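Local coordinates for malate dehydrogenase (Naegleria fowleri, PDB 6UM4), which probably catalyses the reversible, NAD(P)-dependent oxidation of malate to oxaloacetate, at residues K130-E135 with A170-D175; E207-Q212 with V217-V222; M231-N236 with E243-M248; I340-D345 with V354-P359. All coordinates share one frame; numbering follows the deposited sequence. Where two conformers were deposited one is given.

Contact 1 of 4, residues K130-E135 with A170-D175; sequences KLRLLE and AFRGAD
R132, on strand 129-134 of the parallel sheet, and A170, near the end of a short helix, bring their CA atoms to 5.6 Å, and from there segment 170-175 leaves the helix through a type II beta turn from F171 to A174. The turn is closed by the bond from A174 N to F171 O, with G173 at positive phi (67°), a backbone region where glycine is at ease. R132 does most of the work across the contact. Its chain bends at chi3 (79°), carrying the guanidinium past the helix end: NE gives a weak bond to A170 O (3.0 Å, 125° at the hydrogen) from the group's edge, while R172 O lies over one face, 3.4 Å from CD. A170 O also accepts from T101 OG1, and R132 NH2 bonds the carbonyl of D169, giving the arginine several holds on the helix end. R172 comes in with its guanidinium turned nearly perpendicular to that of R132. Their NH2 and NH1 approach to 3.6 Å, two like charges eased by a water that accepts from both, and probably by the salt bridge of R172 to D169; the R132 cation also meets the ring of Y162. Further along the strand, L134 CB rests on A170 CB at 4.0 Å, the small alanine allowing the backbones to come close. After the turn the chain enters strand 176-179, across 98-102 from 158-164, so helix 167-171 and its turn belong to the crossover between the two halves of a Rossmann fold, and R132 joins them to the sheet.

Contact 2 of 4, residues E207-Q212 with V217-V222; sequences EALNKQ and VLVLIV
L209 pushes both its methyls from helix 191-212 onto the branches of V219, the two side chains meeting tip to tip. CD1 straddles the valine fork, 3.8 Å from V219 CG2 and 3.9 Å from V219 CG1, and L209 CD2 touches the same CG2 at 3.9 Å. V219 has CG1 anti to its backbone N (chi1 -176°), which spreads the two methyls towards the helix as a shallow notch. A looser touch, L209 CD2 to V217 CG2 at 4.3 Å, extends the patch to the residue before the strand. V217 and V219 are two apart and therefore point to the same side of the sheet. Beta-branched valines suit this extended backbone, and a leucine is long enough to span the gap from the helix, whose backbone stays well away: the closest pair of CA atoms, those of L209 and V217, is 8.5 Å apart. F171 packs against L209 as well, and I245 of the neighbouring strand against V219, while L218 and L220 face helix 332-348 on the reverse of the sheet. This is the second half of the beta-alpha-beta unit made by strand 176-179, helix 191-212 and strand 218-221. Every touching group is a buried methyl and no hydrogen bond crosses, so the helix and strand are held here by hydrophobic burial and close fit, without directional bonds.

Contact 3 of 4, residues M231-N236 with E243-M248; sequences MITSAN and ENITAM
T233 and S234 of helix 226-235 meet I245 of strand 245-247 in the last beta-alpha-beta unit of the six-stranded Rossmann sheet, where the helix returns to the outermost strand. One methyl makes all the close touches. I245 CD1 lies 3.7 Å from S234 CA and 3.9 Å from S234 CB, and T233 CG2 reaches it at 4.0 Å. The isoleucine has CG1 anti to its carbonyl carbon (chi1 -55°) and an extended outer bond (chi2 180°), which sends CD1 straight out to the helix surface. A small serine suits the point of closest approach, since the methyl can settle against the helix backbone itself. T233 serves both sides of its own chemistry: CG2 is turned to the isoleucine, while OG1 folds back to bond the carbonyl of N229 one turn earlier, so a buried hydroxyl is satisfied within the helix. The helix ends just beyond, where N236 is the first residue to leave helical geometry. Its ND2 donates to I232 O at 2.7 Å with a nearly straight bond (165°), and its backbone N reaches the same oxygen at 3.2 Å from the opposite face of the carbonyl plane; ND2 also meets the carbonyl of L417. Around the contact, T233 touches F202 and I232 touches A199, both on helix 191-212. I245 in turn lies beside V219 and I221 of the adjoining strand, and T246 faces the other way, towards M356 and I358 of strand 353-359.

Contact 4 of 4, residues I340-D345 with V354-P359; sequences IKHMHD and VSMAIP
H342 on helix 332-348 and M356 on strand 353-359 form a Met-aromatic contact inside the alpha/beta C-terminal domain, where the helix lies against the outermost strand of a three-stranded antiparallel sheet, a strand also hydrogen-bonded to strand 245-247 of the Rossmann sheet. The two side chains cross at about a right angle. M356 SD is 4.8 Å from the centroid of the imidazole and stands obliquely to it, 30° off the ring normal. The methyl carries the closest touch, M356 CE to H342 NE2 at 3.3 Å, and M356 CG approaches H342 CE1 at 3.7 Å. A bend at chi3 (78°) folds that methyl back towards the ring, a fit for which flexible methionine is well suited. Both imidazole nitrogens have polar partners that help to fix the ring's rotation: NE2 pairs with the hydroxyl of T246, and ND1 is 3.0 Å from a water lying in the ring plane, which donates to S355 O. W346 meets the ring too, its plane nearly perpendicular. One turn on, D345 OD2 brushes V354 CG1 at 3.7 Å; this buried carboxylate is answered by the cation of R250 and the amide of N350, which would probably favour its charged form. Its other oxygen accepts from the preceding residue: H344 ND1 donates to D345 OD1 at 2.9 Å, nearly straight at 164° and on the anti side of the carboxylate.

In the fold
Contacts 1, 2 and 3 follow one another along the chain and share the parallel Rossmann sheet. Contacts 1 and 2 have centres about 10 Å apart and are joined by probable hydrogen bonds from G173 N to Q212 O (3.0 Å) and from L218 N to D175 O (3.1 Å); contacts 2 and 3, centres about 8 Å apart, are linked through V219 N and N244 O (2.8 Å). Contact 4 belongs to the C-terminal domain yet meets contact 3, A247 N lying 3.0 Å from A357 O, and contact 2, L220 CD1 packing on H342 NE2 (3.4 Å). Contacts 2 and 3 lie near the starts of their strands; Rossmann dehydrogenases bind the dinucleotide at the C-terminal ends.

Contact 1 of 4, residues K130-E135 with A170-D175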
loop_
_atom_site.group_PDB
_atom_site.type_symbol
_atom_site.label_atom_id
_atom_site.label_comp_id
_atom_site.label_asym_id
_atom_site.label_seq_id
_atom_site.Cartn_x
_atom_site.Cartn_y
_atom_site.Cartn_z
ATOM N N LYS A 130 -9.517 -0.888 14.604
ATOM C CA LYS A 130 -9.029 0.248 15.365
ATOM C C LYS A 130 -7.516 0.161 15.428
ATOM O O LYS A 130 -6.966 -0.881 15.809
ATOM C CB LYS A 130 -9.619 0.277 16.772
ATOM C CG LYS A 130 -11.138 0.363 16.812
ATOM C CD LYS A 130 -11.645 0.443 18.233
ATOM C CE LYS A 130 -13.168 0.457 18.252
ATOM N NZ LYS A 130 -13.692 0.726 19.617
ATOM N N LEU A 131 -6.851 1.249 15.073
ATOM C CA LEU A 131 -5.398 1.301 15.040
ATOM C C LEU A 131 -4.899 2.068 16.251
ATOM O O LEU A 131 -5.341 3.191 16.508
ATOM C CB LEU A 131 -4.912 1.968 13.755
ATOM C CG LEU A 131 -5.067 1.171 12.459
ATOM C CD1 LEU A 131 -4.687 2.038 11.257
ATOM C CD2 LEU A 131 -4.209 -0.048 12.536
ATOM N N ARG A 132 -3.985 1.463 16.991
ATOM C CA ARG A 132 -3.278 2.142 18.063
ATOM C C ARG A 132 -1.830 2.248 17.620
ATOM O O ARG A 132 -1.111 1.243 17.581
ATOM C CB ARG A 132 -3.434 1.388 19.384
ATOM C CG ARG A 132 -4.894 1.320 19.863
ATOM C CD ARG A 132 -5.023 0.648 21.243
ATOM N NE ARG A 132 -4.686 1.550 22.333
ATOM C CZ ARG A 132 -5.551 2.413 22.875
ATOM N NH1 ARG A 132 -6.733 2.614 22.298
ATOM N NH2 ARG A 132 -5.180 3.183 23.895
ATOM N N LEU A 133 -1.412 3.462 17.310
ATOM C CA LEU A 133 -0.156 3.732 16.622
ATOM C C LEU A 133 0.858 4.255 17.623
ATOM O O LEU A 133 0.615 5.278 18.271
ATOM C CB LEU A 133 -0.369 4.762 15.511
ATOM C CG LEU A 133 -1.420 4.391 14.472
ATOM C CD1 LEU A 133 -1.472 5.455 13.370
ATOM C CD2 LEU A 133 -1.070 3.005 13.892
ATOM N N LEU A 134 2.003 3.585 17.711
ATOM C CA LEU A 134 3.037 3.898 18.687
ATOM C C LEU A 134 4.283 4.417 17.984
ATOM O O LEU A 134 4.691 3.879 16.953
ATOM C CB LEU A 134 3.394 2.652 19.509
ATOM C CG LEU A 134 4.603 2.799 20.424
ATOM C CD1 LEU A 134 4.272 3.857 21.454
ATOM C CD2 LEU A 134 4.957 1.493 21.099
ATOM N N GLU A 135 4.881 5.466 18.536
ATOM C CA GLU A 135 6.125 6.004 18.009
ATOM C C GLU A 135 6.958 6.526 19.168
ATOM O O GLU A 135 6.488 6.626 20.304
ATOM C CB GLU A 135 5.871 7.127 16.973
ATOM C CG GLU A 135 6.075 6.737 15.515
ATOM C CD GLU A 135 7.507 6.260 15.190
ATOM O OE1 GLU A 135 8.450 6.564 15.960
ATOM O OE2 GLU A 135 7.686 5.562 14.165
ATOM N N ALA A 170 -0.433 2.126 24.281
ATOM C CA ALA A 170 -0.539 1.558 22.937
ATOM C C ALA A 170 -1.216 0.190 22.940
ATOM O O ALA A 170 -2.115 -0.069 22.131
ATOM C CB ALA A 170 0.853 1.471 22.300
ATOM N N PHE A 171 -0.820 -0.692 23.859
ATOM C CA PHE A 171 -1.276 -2.077 23.821
ATOM C C PHE A 171 -2.585 -2.326 24.551
ATOM O O PHE A 171 -3.088 -3.454 24.490
ATOM C CB PHE A 171 -0.220 -3.005 24.415
ATOM C CG PHE A 171 1.037 -3.072 23.613
ATOM C CD1 PHE A 171 1.034 -3.640 22.354
ATOM C CD2 PHE A 171 2.218 -2.544 24.107
ATOM C CE1 PHE A 171 2.199 -3.709 21.609
ATOM C CE2 PHE A 171 3.388 -2.604 23.370
ATOM C CZ PHE A 171 3.375 -3.182 22.112
ATOM N N ARG A 172 -3.138 -1.322 25.237
ATOM C CA ARG A 172 -4.437 -1.467 25.886
ATOM C C ARG A 172 -5.460 -2.009 24.898
ATOM O O ARG A 172 -5.693 -1.422 23.831
ATOM C CB ARG A 172 -4.912 -0.121 26.477
ATOM C CG ARG A 172 -6.353 -0.168 27.054
ATOM C CD ARG A 172 -6.783 1.098 27.814
ATOM N NE ARG A 172 -5.774 1.515 28.779
ATOM C CZ ARG A 172 -4.967 2.551 28.598
ATOM N NH1 ARG A 172 -5.070 3.294 27.504
ATOM N NH2 ARG A 172 -4.047 2.838 29.502
ATOM N N GLY A 173 -6.054 -3.145 25.258
ATOM C CA GLY A 173 -7.088 -3.775 24.466
ATOM C C GLY A 173 -6.641 -4.330 23.132
ATOM O O GLY A 173 -7.486 -4.593 22.274
ATOM N N ALA A 174 -5.345 -4.570 22.943
ATOM C CA ALA A 174 -4.874 -5.055 21.653
ATOM C C ALA A 174 -5.344 -6.481 21.408
ATOM O O ALA A 174 -5.247 -7.342 22.291
ATOM C CB ALA A 174 -3.351 -4.976 21.580
ATOM N N ASP A 175 -5.897 -6.714 20.219
ATOM C CA ASP A 175 -6.137 -8.061 19.723
ATOM C C ASP A 175 -4.997 -8.530 18.844
ATOM O O ASP A 175 -4.769 -9.739 18.717
ATOM C CB ASP A 175 -7.428 -8.135 18.907
ATOM C CG ASP A 175 -8.630 -7.811 19.711
ATOM O OD1 ASP A 175 -8.856 -8.500 20.728
ATOM O OD2 ASP A 175 -9.347 -6.868 19.318
HETATM O O HOH W 1 -7.308 3.915 25.694
#

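Contact 2 of 4, residues E207-Q212 with V217-V222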
loop_
_atom_site.group_PDB
_atom_site.type_symbol
_atom_site.label_atom_id
_atom_site.label_comp_id
_atom_site.label_asym_id
_atom_site.label_seq_id
_atom_site.Cartn_x
_atom_site.Cartn_y
_atom_site.Cartn_z
ATOM N N GLU A 207 6.290 -6.977 28.419
ATOM C CA GLU A 207 5.704 -6.644 29.712
ATOM C C GLU A 207 4.411 -5.862 29.528
ATOM O O GLU A 207 3.400 -6.140 30.185
ATOM C CB GLU A 207 6.714 -5.849 30.549
ATOM C CG GLU A 207 7.816 -6.702 31.177
ATOM C CD GLU A 207 8.954 -5.882 31.767
ATOM O OE1 GLU A 207 9.035 -4.665 31.493
ATOM O OE2 GLU A 207 9.792 -6.468 32.485
ATOM N N ALA A 208 4.425 -4.876 28.630
ATOM C CA ALA A 208 3.220 -4.082 28.385
ATOM C C ALA A 208 2.139 -4.929 27.728
ATOM O O ALA A 208 0.960 -4.828 28.090
ATOM C CB ALA A 208 3.557 -2.869 27.511
ATOM N N LEU A 209 2.531 -5.767 26.758
ATOM C CA LEU A 209 1.586 -6.661 26.096
ATOM C C LEU A 209 0.914 -7.571 27.108
ATOM O O LEU A 209 -0.315 -7.717 27.113
ATOM C CB LEU A 209 2.302 -7.496 25.019
ATOM C CG LEU A 209 2.451 -6.973 23.577
ATOM C CD1 LEU A 209 3.564 -7.715 22.807
ATOM C CD2 LEU A 209 1.141 -7.060 22.794
ATOM N N ASN A 210 1.713 -8.188 27.983
ATOM C CA ASN A 210 1.157 -9.128 28.938
ATOM C C ASN A 210 0.139 -8.438 29.824
ATOM O O ASN A 210 -0.925 -8.995 30.111
ATOM C CB ASN A 210 2.272 -9.759 29.778
ATOM C CG ASN A 210 1.835 -11.047 30.432
ATOM O OD1 ASN A 210 1.815 -12.090 29.792
ATOM N ND2 ASN A 210 1.472 -10.982 31.713
ATOM N N LYS A 211 0.431 -7.202 30.218
ATOM C CA LYS A 211 -0.443 -6.455 31.117
ATOM C C LYS A 211 -1.687 -5.907 30.420
ATOM O O LYS A 211 -2.791 -6.011 30.959
ATOM C CB LYS A 211 0.351 -5.315 31.743
ATOM C CG LYS A 211 -0.463 -4.327 32.506
ATOM C CD LYS A 211 0.393 -3.137 32.879
ATOM C CE LYS A 211 -0.446 -2.062 33.565
ATOM N NZ LYS A 211 0.247 -0.753 33.482
ATOM N N GLN A 212 -1.546 -5.364 29.210
ATOM C CA GLN A 212 -2.551 -4.494 28.605
ATOM C C GLN A 212 -3.378 -5.124 27.495
ATOM O O GLN A 212 -4.558 -4.771 27.360
ATOM C CB GLN A 212 -1.879 -3.242 28.032
ATOM C CG GLN A 212 -1.168 -2.385 29.065
ATOM C CD GLN A 212 -2.165 -1.629 29.938
ATOM O OE1 GLN A 212 -2.647 -2.147 30.934
ATOM N NE2 GLN A 212 -2.506 -0.409 29.530
ATOM N N VAL A 217 -4.255 -12.187 22.146
ATOM C CA VAL A 217 -3.549 -11.305 21.225
ATOM C C VAL A 217 -2.545 -12.104 20.392
ATOM O O VAL A 217 -1.889 -13.035 20.883
ATOM C CB VAL A 217 -2.867 -10.160 21.995
ATOM C CG1 VAL A 217 -1.899 -10.726 23.028
ATOM C CG2 VAL A 217 -2.135 -9.215 21.031
ATOM N N LEU A 218 -2.459 -11.770 19.108
ATOM C CA LEU A 218 -1.424 -12.306 18.232
ATOM C C LEU A 218 -0.416 -11.202 17.980
ATOM O O LEU A 218 -0.805 -10.069 17.666
ATOM C CB LEU A 218 -2.002 -12.844 16.914
ATOM C CG LEU A 218 -3.108 -13.899 17.058
ATOM C CD1 LEU A 218 -3.620 -14.325 15.693
ATOM C CD2 LEU A 218 -2.620 -15.137 17.880
ATOM N N VAL A 219 0.865 -11.526 18.162
ATOM C CA VAL A 219 1.957 -10.557 18.087
ATOM C C VAL A 219 2.905 -10.973 16.969
ATOM O O VAL A 219 3.445 -12.090 16.989
ATOM C CB VAL A 219 2.725 -10.456 19.419
ATOM C CG1 VAL A 219 3.781 -9.387 19.327
ATOM C CG2 VAL A 219 1.790 -10.182 20.585
ATOM N N LEU A 220 3.151 -10.059 16.030
ATOM C CA LEU A 220 4.093 -10.282 14.941
ATOM C C LEU A 220 5.278 -9.351 15.142
ATOM O O LEU A 220 5.099 -8.136 15.266
ATOM C CB LEU A 220 3.426 -10.039 13.579
ATOM C CG LEU A 220 4.398 -10.020 12.398
ATOM C CD1 LEU A 220 5.137 -11.364 12.294
ATOM C CD2 LEU A 220 3.682 -9.682 11.110
ATOM N N ILE A 221 6.479 -9.914 15.201
ATOM C CA ILE A 221 7.704 -9.130 15.334
ATOM C C ILE A 221 8.337 -8.998 13.956
ATOM O O ILE A 221 8.645 -10.000 13.307
ATOM C CB ILE A 221 8.696 -9.766 16.323
ATOM C CG1 ILE A 221 8.320 -9.468 17.781
ATOM C CG2 ILE A 221 10.097 -9.235 16.054
ATOM C CD1 ILE A 221 7.175 -10.292 18.331
ATOM N N VAL A 222 8.526 -7.755 13.510
ATOM C CA VAL A 222 9.204 -7.448 12.258
ATOM C C VAL A 222 10.605 -6.902 12.506
ATOM O O VAL A 222 11.542 -7.229 11.774
ATOM C CB VAL A 222 8.374 -6.457 11.399
ATOM C CG1 VAL A 222 9.155 -6.026 10.176
ATOM C CG2 VAL A 222 7.059 -7.086 10.975
#

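Contact 3 of 4, residues M231-N236 with E243-M248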
loop_
_atom_site.group_PDB
_atom_site.type_symbol
_atom_site.label_atom_id
_atom_site.label_comp_id
_atom_site.label_asym_id
_atom_site.label_seq_id
_atom_site.Cartn_x
_atom_site.Cartn_y
_atom_site.Cartn_z
ATOM N N MET A 231 11.553 -13.909 20.915
ATOM C CA MET A 231 11.848 -14.732 22.075
ATOM C C MET A 231 11.879 -13.904 23.354
ATOM O O MET A 231 11.405 -14.350 24.402
ATOM C CB MET A 231 13.179 -15.432 21.871
ATOM C CG MET A 231 13.501 -16.388 23.014
ATOM S SD MET A 231 15.272 -16.392 23.240
ATOM C CE MET A 231 15.498 -14.723 23.830
ATOM N N ILE A 232 12.513 -12.729 23.308
ATOM C CA ILE A 232 12.538 -11.852 24.476
ATOM C C ILE A 232 11.131 -11.370 24.823
ATOM O O ILE A 232 10.767 -11.256 26.002
ATOM C CB ILE A 232 13.490 -10.666 24.247
ATOM C CG1 ILE A 232 14.935 -11.145 24.233
ATOM C CG2 ILE A 232 13.307 -9.630 25.358
ATOM C CD1 ILE A 232 15.389 -11.691 25.574
ATOM N N THR A 233 10.343 -11.019 23.808
ATOM C CA THR A 233 8.972 -10.580 24.061
ATOM C C THR A 233 8.207 -11.651 24.827
ATOM O O THR A 233 7.577 -11.374 25.855
ATOM C CB THR A 233 8.258 -10.279 22.747
ATOM O OG1 THR A 233 9.005 -9.319 21.995
ATOM C CG2 THR A 233 6.859 -9.733 23.021
ATOM N N SER A 234 8.263 -12.886 24.323
ATOM C CA SER A 234 7.534 -13.995 24.914
ATOM C C SER A 234 8.042 -14.316 26.310
ATOM O O SER A 234 7.248 -14.613 27.205
ATOM C CB SER A 234 7.649 -15.219 24.000
ATOM O OG SER A 234 6.945 -16.337 24.514
ATOM N N ALA A 235 9.365 -14.272 26.509
ATOM C CA ALA A 235 9.927 -14.590 27.820
ATOM C C ALA A 235 9.435 -13.630 28.885
ATOM O O ALA A 235 9.411 -13.977 30.068
ATOM C CB ALA A 235 11.450 -14.547 27.779
ATOM N N ASN A 236 9.068 -12.421 28.484
ATOM C CA ASN A 236 8.594 -11.387 29.393
ATOM C C ASN A 236 7.088 -11.214 29.318
ATOM O O ASN A 236 6.557 -10.182 29.757
ATOM C CB ASN A 236 9.307 -10.072 29.092
ATOM C CG ASN A 236 10.778 -10.126 29.449
ATOM O OD1 ASN A 236 11.148 -9.941 30.612
ATOM N ND2 ASN A 236 11.622 -10.436 28.467
ATOM N N GLU A 243 3.096 -19.541 21.268
ATOM C CA GLU A 243 2.741 -19.665 19.858
ATOM C C GLU A 243 2.005 -18.439 19.318
ATOM O O GLU A 243 1.871 -18.301 18.097
ATOM C CB GLU A 243 1.886 -20.914 19.641
ATOM C CG GLU A 243 2.702 -22.176 19.455
ATOM C CD GLU A 243 3.324 -22.671 20.742
ATOM O OE1 GLU A 243 2.921 -22.180 21.826
ATOM O OE2 GLU A 243 4.222 -23.546 20.660
ATOM N N ASN A 244 1.470 -17.590 20.192
ATOM C CA ASN A 244 0.798 -16.372 19.747
ATOM C C ASN A 244 1.760 -15.219 19.464
ATOM O O ASN A 244 1.302 -14.126 19.120
ATOM C CB ASN A 244 -0.249 -15.938 20.794
ATOM C CG ASN A 244 -1.452 -16.858 20.819
ATOM O OD1 ASN A 244 -1.611 -17.697 19.939
ATOM N ND2 ASN A 244 -2.286 -16.725 21.823
ATOM N N ILE A 245 3.067 -15.421 19.628
ATOM C CA ILE A 245 4.081 -14.421 19.310
ATOM C C ILE A 245 5.032 -15.029 18.293
ATOM O O ILE A 245 5.745 -15.987 18.616
ATOM C CB ILE A 245 4.854 -13.980 20.563
ATOM C CG1 ILE A 245 3.897 -13.478 21.646
ATOM C CG2 ILE A 245 5.914 -12.946 20.208
ATOM C CD1 ILE A 245 4.611 -13.036 22.914
ATOM N N THR A 246 5.067 -14.473 17.076
ATOM C CA THR A 246 5.966 -14.992 16.056
ATOM C C THR A 246 6.833 -13.875 15.491
ATOM O O THR A 246 6.562 -12.686 15.667
ATOM C CB THR A 246 5.194 -15.671 14.923
ATOM O OG1 THR A 246 4.306 -14.727 14.320
ATOM C CG2 THR A 246 4.380 -16.833 15.465
ATOM N N ALA A 247 7.879 -14.276 14.780
ATOM C CA ALA A 247 8.745 -13.352 14.078
ATOM C C ALA A 247 8.583 -13.577 12.573
ATOM O O ALA A 247 8.220 -14.673 12.136
ATOM C CB ALA A 247 10.199 -13.542 14.525
ATOM N N MET A 248 8.824 -12.533 11.774
ATOM C CA MET A 248 8.476 -12.578 10.354
ATOM C C MET A 248 9.627 -13.068 9.479
ATOM O O MET A 248 10.654 -12.390 9.351
ATOM C CB MET A 248 8.039 -11.209 9.850
ATOM C CG MET A 248 7.380 -11.355 8.498
ATOM S SD MET A 248 6.693 -9.834 7.849
ATOM C CE MET A 248 8.234 -8.991 7.444
#

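Contact 4 of 4, residues I340-D345 with V354-P359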
loop_
_atom_site.group_PDB
_atom_site.type_symbol
_atom_site.label_atom_id
_atom_site.label_comp_id
_atom_site.label_asym_id
_atom_site.label_seq_id
_atom_site.Cartn_x
_atom_site.Cartn_y
_atom_site.Cartn_z
ATOM N N ILE A 340 1.530 -7.962 5.948
ATOM C CA ILE A 340 0.117 -8.162 5.650
ATOM C C ILE A 340 -0.150 -9.642 5.391
ATOM O O ILE A 340 -1.054 -10.240 5.985
ATOM C CB ILE A 340 -0.313 -7.290 4.457
ATOM C CG1 ILE A 340 -0.229 -5.805 4.824
ATOM C CG2 ILE A 340 -1.746 -7.613 4.071
ATOM C CD1 ILE A 340 -1.204 -5.358 5.914
ATOM N N LYS A 341 0.676 -10.274 4.551
ATOM C CA LYS A 341 0.441 -11.686 4.248
ATOM C C LYS A 341 0.590 -12.558 5.500
ATOM O O LYS A 341 -0.202 -13.485 5.725
ATOM C CB LYS A 341 1.379 -12.168 3.136
ATOM C CG LYS A 341 1.005 -11.705 1.698
ATOM C CD LYS A 341 2.046 -12.200 0.709
ATOM C CE LYS A 341 1.591 -12.084 -0.745
ATOM N NZ LYS A 341 1.660 -10.691 -1.287
ATOM N N HIS A 342 1.617 -12.298 6.308
ATOM C CA HIS A 342 1.816 -13.085 7.522
ATOM C C HIS A 342 0.595 -13.004 8.437
ATOM O O HIS A 342 0.081 -14.031 8.895
ATOM C CB HIS A 342 3.079 -12.618 8.246
ATOM C CG HIS A 342 3.320 -13.307 9.566
ATOM N ND1 HIS A 342 4.438 -14.074 9.812
ATOM C CD2 HIS A 342 2.594 -13.329 10.711
ATOM C CE1 HIS A 342 4.389 -14.548 11.046
ATOM N NE2 HIS A 342 3.278 -14.116 11.615
ATOM N N MET A 343 0.124 -11.785 8.737
ATOM C CA MET A 343 -1.027 -11.651 9.634
ATOM C C MET A 343 -2.288 -12.218 9.000
ATOM O O MET A 343 -3.076 -12.902 9.664
ATOM C CB MET A 343 -1.244 -10.184 10.006
ATOM C CG MET A 343 -0.154 -9.626 10.856
ATOM S SD MET A 343 -0.015 -10.614 12.339
ATOM C CE MET A 343 -1.715 -10.606 12.952
ATOM N N HIS A 344 -2.497 -11.933 7.716
ATOM C CA HIS A 344 -3.684 -12.409 7.026
ATOM C C HIS A 344 -3.806 -13.925 7.115
ATOM O O HIS A 344 -4.870 -14.452 7.465
ATOM C CB HIS A 344 -3.645 -11.960 5.567
ATOM C CG HIS A 344 -4.690 -12.612 4.730
ATOM N ND1 HIS A 344 -4.545 -13.884 4.218
ATOM C CD2 HIS A 344 -5.924 -12.192 4.359
ATOM C CE1 HIS A 344 -5.639 -14.215 3.556
ATOM N NE2 HIS A 344 -6.488 -13.203 3.620
ATOM N N ASP A 345 -2.727 -14.644 6.770
ATOM C CA ASP A 345 -2.718 -16.102 6.850
ATOM C C ASP A 345 -2.846 -16.596 8.298
ATOM O O ASP A 345 -3.537 -17.590 8.561
ATOM C CB ASP A 345 -1.439 -16.639 6.194
ATOM C CG ASP A 345 -1.369 -16.326 4.679
ATOM O OD1 ASP A 345 -2.370 -15.815 4.120
ATOM O OD2 ASP A 345 -0.320 -16.595 4.046
ATOM N N VAL A 354 3.501 -21.933 4.484
ATOM C CA VAL A 354 4.125 -20.632 4.638
ATOM C C VAL A 354 5.197 -20.777 5.705
ATOM O O VAL A 354 5.245 -21.767 6.443
ATOM C CB VAL A 354 3.106 -19.515 4.988
ATOM C CG1 VAL A 354 2.086 -19.382 3.873
ATOM C CG2 VAL A 354 2.412 -19.794 6.326
ATOM N N SER A 355 6.115 -19.816 5.715
ATOM C CA SER A 355 7.168 -19.757 6.718
ATOM C C SER A 355 6.799 -18.740 7.786
ATOM O O SER A 355 6.344 -17.638 7.471
ATOM C CB SER A 355 8.518 -19.396 6.097
ATOM O OG SER A 355 8.941 -20.362 5.143
ATOM N N MET A 356 6.987 -19.133 9.041
ATOM C CA MET A 356 6.870 -18.303 10.228
ATOM C C MET A 356 7.975 -18.721 11.185
ATOM O O MET A 356 8.279 -19.912 11.282
ATOM C CB MET A 356 5.505 -18.488 10.920
ATOM C CG MET A 356 4.281 -18.087 10.054
ATOM S SD MET A 356 2.703 -18.578 10.813
ATOM C CE MET A 356 2.486 -17.295 12.053
ATOM N N ALA A 357 8.587 -17.749 11.872
ATOM C CA ALA A 357 9.524 -18.016 12.966
ATOM C C ALA A 357 8.734 -18.190 14.258
ATOM O O ALA A 357 8.144 -17.227 14.764
ATOM C CB ALA A 357 10.539 -16.884 13.104
ATOM N N ILE A 358 8.753 -19.397 14.814
ATOM C CA ILE A 358 7.822 -19.762 15.882
ATOM C C ILE A 358 8.619 -20.332 17.053
ATOM O O ILE A 358 9.783 -20.737 16.888
ATOM C CB ILE A 358 6.762 -20.768 15.375
ATOM C CG1 ILE A 358 7.415 -22.140 15.150
ATOM C CG2 ILE A 358 6.157 -20.293 14.041
ATOM C CD1 ILE A 358 6.474 -23.203 14.630
ATOM N N PRO A 359 8.039 -20.359 18.261
ATOM C CA PRO A 359 8.741 -21.010 19.378
ATOM C C PRO A 359 8.971 -22.481 19.080
ATOM O O PRO A 359 8.048 -23.219 18.717
ATOM C CB PRO A 359 7.793 -20.819 20.575
ATOM C CG PRO A 359 6.450 -20.565 19.963
ATOM C CD PRO A 359 6.753 -19.784 18.692
HETATM O O HOH W 2 7.045 -14.960 8.582
#